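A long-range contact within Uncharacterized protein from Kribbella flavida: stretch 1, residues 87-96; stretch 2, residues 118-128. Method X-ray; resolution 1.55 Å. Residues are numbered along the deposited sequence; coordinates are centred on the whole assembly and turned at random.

Stretch 1 87-96: DSDRATIHAH
Stretch 2 (118-128) VGFYDNEAVRT

Phe120 is shared by two histidines of the neighbouring strand: its edge points at the face of His96 (centroids 5.0 Å apart, planes at 81°; His96 CE1 to Phe120 CE2, 3.6 Å), while the His94 ring lies nearly parallel but slid apart, barely overlapping (centroids 5.4 Å apart, planes at 20°). Phe120 and His96 are m (chi1/chi2 -46°/91° and -85°/58°), His94 t (168°/89°). His94 ND1 donates to the Asp122 carboxylate at OD1 (2.7 Å) near the ring plane; Asp122 is m, chi2 -80°.

Extended antiparallel strands 90-96 and 118-128 (169°, axes 4.5 Å apart) bury 769 Å². Register runs from Arg90-Val126 to His96-Phe120. Hydrogen-bonded pairs are Ala91-Ala125 (Ala91 N to Ala125 O 3.0, Ala125 N to Ala91 O 2.9 Å), Ile93-Asn123 (Ile93 N to Asn123 O 3.0, Asn123 N to Ile93 O 2.8 Å) and Ala95-Tyr121 (Ala95 N to Tyr121 O, Tyr121 N to Ala95 O, both 2.9 Å); CA-H...O contacts fill alternate positions. The side chains of the hydrogen-bonded pairs occupy the face opposite the histidines, where Ile93 (m, chi2 90°) brings CD1 to 4.0 Å from Ala125 CB, itself 4.4 Å from Ala91 CB; Ala91, Ala95 and Ala125 are buried. Polar Thr92 and Glu124 suit their exposed pair.

A type II' turn, Asp87 to Arg90, leads into strand 90-96. At this turn Arg127 N donates to Asp89 O (2.8 Å), and Arg127 NH1 (chi1 t, chi2 -147°, chi3 m, chi4 -75°) bonds weakly to Ser88 O (3.1 Å). Gly119 adopts phi/psi 158/-141, where a CB would jam against the preceding carbonyl.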

# COMPACT_ATOMS: atom_id res chain seq x y z
N ASP A 87 -3.00 -20.87 12.92
CA ASP A 87 -3.14 -22.01 13.82
C ASP A 87 -3.42 -23.20 12.92
O ASP A 87 -4.55 -23.42 12.50
CB ASP A 87 -4.30 -21.75 14.79
CG ASP A 87 -4.55 -22.89 15.75
OD1 ASP A 87 -3.77 -23.86 15.72
OD2 ASP A 87 -5.52 -22.80 16.53
N SER A 88 -2.35 -23.92 12.59
CA SER A 88 -2.39 -25.07 11.70
C SER A 88 -3.03 -24.76 10.35
O SER A 88 -2.40 -24.09 9.54
CB SER A 88 -3.09 -26.25 12.35
OG SER A 88 -2.92 -27.40 11.53
N ASP A 89 -4.26 -25.21 10.11
CA ASP A 89 -4.91 -24.99 8.80
C ASP A 89 -5.94 -23.85 8.81
O ASP A 89 -6.76 -23.75 7.91
CB ASP A 89 -5.56 -26.29 8.26
CG ASP A 89 -6.72 -26.77 9.08
OD1 ASP A 89 -6.85 -26.33 10.25
OD2 ASP A 89 -7.51 -27.61 8.57
N ARG A 90 -5.88 -23.00 9.83
CA ARG A 90 -6.70 -21.77 9.89
C ARG A 90 -5.84 -20.55 10.17
O ARG A 90 -4.80 -20.65 10.77
CB ARG A 90 -7.73 -21.85 11.01
CG ARG A 90 -8.65 -23.02 10.88
CD ARG A 90 -9.75 -22.94 11.96
NE ARG A 90 -10.71 -24.04 11.86
CZ ARG A 90 -11.84 -24.00 11.15
NH1 ARG A 90 -12.18 -22.90 10.49
NH2 ARG A 90 -12.62 -25.09 11.11
N ALA A 91 -6.30 -19.41 9.70
CA ALA A 91 -5.64 -18.17 10.02
C ALA A 91 -6.65 -17.04 10.10
O ALA A 91 -7.71 -17.10 9.48
CB ALA A 91 -4.55 -17.82 8.96
N THR A 92 -6.28 -16.02 10.85
CA THR A 92 -6.97 -14.74 10.80
C THR A 92 -6.05 -13.69 10.22
O THR A 92 -4.83 -13.75 10.43
CB THR A 92 -7.43 -14.27 12.17
OG1 THR A 92 -6.31 -14.13 13.05
CG2 THR A 92 -8.38 -15.28 12.77
N ILE A 93 -6.61 -12.76 9.48
CA ILE A 93 -5.83 -11.67 8.96
C ILE A 93 -6.57 -10.38 9.16
O ILE A 93 -7.69 -10.23 8.69
CB ILE A 93 -5.59 -11.81 7.47
CG1 ILE A 93 -5.08 -13.20 7.09
CG2 ILE A 93 -4.63 -10.72 7.02
CD1 ILE A 93 -6.11 -14.21 6.77
N HIS A 94 -5.89 -9.42 9.76
CA HIS A 94 -6.35 -8.05 9.82
C HIS A 94 -5.50 -7.24 8.86
O HIS A 94 -4.26 -7.38 8.87
CB HIS A 94 -6.22 -7.51 11.23
CG HIS A 94 -6.38 -6.03 11.34
ND1 HIS A 94 -7.62 -5.46 11.54
CD2 HIS A 94 -5.49 -5.03 11.35
CE1 HIS A 94 -7.48 -4.14 11.63
NE2 HIS A 94 -6.19 -3.85 11.47
N ALA A 95 -6.11 -6.40 8.06
CA ALA A 95 -5.33 -5.58 7.13
C ALA A 95 -5.98 -4.24 6.91
O ALA A 95 -7.19 -4.10 7.10
CB ALA A 95 -5.08 -6.31 5.78
N HIS A 96 -5.18 -3.29 6.44
CA HIS A 96 -5.71 -2.03 5.93
C HIS A 96 -6.12 -2.17 4.47
O HIS A 96 -5.47 -2.89 3.68
CB HIS A 96 -4.62 -0.97 5.97
CG HIS A 96 -4.46 -0.26 7.27
ND1 HIS A 96 -4.19 -0.90 8.47
CD2 HIS A 96 -4.55 1.06 7.57
CE1 HIS A 96 -4.15 -0.00 9.44
NE2 HIS A 96 -4.36 1.20 8.92
N VAL A 118 -12.06 3.60 2.86
CA VAL A 118 -10.88 3.22 3.62
C VAL A 118 -11.33 2.48 4.86
O VAL A 118 -12.41 2.75 5.39
CB VAL A 118 -9.97 4.41 4.00
CG1 VAL A 118 -9.18 4.93 2.76
CG2 VAL A 118 -10.73 5.47 4.64
N GLY A 119 -10.49 1.58 5.35
CA GLY A 119 -10.83 0.84 6.55
C GLY A 119 -10.02 -0.43 6.58
O GLY A 119 -8.83 -0.43 6.26
N PHE A 120 -10.67 -1.50 7.03
CA PHE A 120 -9.95 -2.72 7.41
C PHE A 120 -10.66 -3.96 6.93
O PHE A 120 -11.88 -4.02 6.88
CB PHE A 120 -9.84 -2.79 8.92
CG PHE A 120 -9.42 -1.51 9.55
CD1 PHE A 120 -10.36 -0.59 9.97
CD2 PHE A 120 -8.08 -1.22 9.64
CE1 PHE A 120 -9.99 0.63 10.50
CE2 PHE A 120 -7.68 0.01 10.17
CZ PHE A 120 -8.64 0.93 10.60
N TYR A 121 -9.87 -4.97 6.60
CA TYR A 121 -10.35 -6.33 6.48
C TYR A 121 -10.04 -7.05 7.77
O TYR A 121 -8.95 -6.88 8.33
CB TYR A 121 -9.69 -7.09 5.32
CG TYR A 121 -10.13 -6.59 3.97
CD1 TYR A 121 -11.46 -6.63 3.58
CD2 TYR A 121 -9.20 -6.09 3.06
CE1 TYR A 121 -11.85 -6.16 2.34
CE2 TYR A 121 -9.59 -5.66 1.84
CZ TYR A 121 -10.89 -5.65 1.49
OH TYR A 121 -11.27 -5.18 0.22
N ASP A 122 -11.00 -7.88 8.21
CA ASP A 122 -10.78 -8.81 9.30
C ASP A 122 -11.32 -10.15 8.82
O ASP A 122 -12.51 -10.43 8.86
CB ASP A 122 -11.40 -8.35 10.59
CG ASP A 122 -10.73 -7.11 11.14
OD1 ASP A 122 -9.65 -7.26 11.76
OD2 ASP A 122 -11.25 -6.01 10.90
N ASN A 123 -10.41 -10.91 8.22
CA ASN A 123 -10.73 -12.05 7.39
C ASN A 123 -10.25 -13.34 8.02
O ASN A 123 -9.46 -13.32 8.96
CB ASN A 123 -10.05 -11.89 6.03
CG ASN A 123 -10.69 -10.83 5.18
OD1 ASN A 123 -11.58 -10.11 5.62
ND2 ASN A 123 -10.19 -10.69 3.92
N GLU A 124 -10.76 -14.46 7.52
CA GLU A 124 -10.28 -15.79 7.88
C GLU A 124 -9.81 -16.53 6.66
O GLU A 124 -10.34 -16.34 5.55
CB GLU A 124 -11.35 -16.62 8.63
CG GLU A 124 -11.77 -15.96 9.94
CD GLU A 124 -12.99 -16.57 10.63
OE1 GLU A 124 -13.65 -17.44 10.05
OE2 GLU A 124 -13.29 -16.14 11.76
N ALA A 125 -8.80 -17.36 6.84
CA ALA A 125 -8.34 -18.24 5.75
C ALA A 125 -8.27 -19.66 6.24
O ALA A 125 -8.19 -19.91 7.44
CB ALA A 125 -6.98 -17.80 5.25
N VAL A 126 -8.38 -20.59 5.30
CA VAL A 126 -8.23 -22.00 5.58
C VAL A 126 -7.29 -22.63 4.59
O VAL A 126 -7.20 -22.22 3.40
CB VAL A 126 -9.58 -22.74 5.55
CG1 VAL A 126 -10.48 -22.19 6.63
CG2 VAL A 126 -10.24 -22.63 4.25
N ARG A 127 -6.53 -23.60 5.08
CA ARG A 127 -5.61 -24.30 4.21
C ARG A 127 -6.34 -25.46 3.56
O ARG A 127 -6.70 -26.44 4.19
CB ARG A 127 -4.38 -24.79 5.00
CG ARG A 127 -3.31 -25.46 4.13
CD ARG A 127 -2.56 -26.60 4.87
NE ARG A 127 -1.96 -26.18 6.14
CZ ARG A 127 -0.85 -25.46 6.23
NH1 ARG A 127 -0.37 -25.11 7.41
NH2 ARG A 127 -0.22 -25.07 5.12
N THR A 128 -6.63 -25.31 2.27
CA THR A 128 -7.30 -26.37 1.53
C THR A 128 -6.28 -27.26 0.90
O THR A 128 -5.08 -27.00 0.93
CB THR A 128 -8.21 -25.85 0.41
OG1 THR A 128 -7.42 -25.48 -0.74
CG2 THR A 128 -9.07 -24.73 0.91
O HOH W 1 -10.54 -20.13 9.54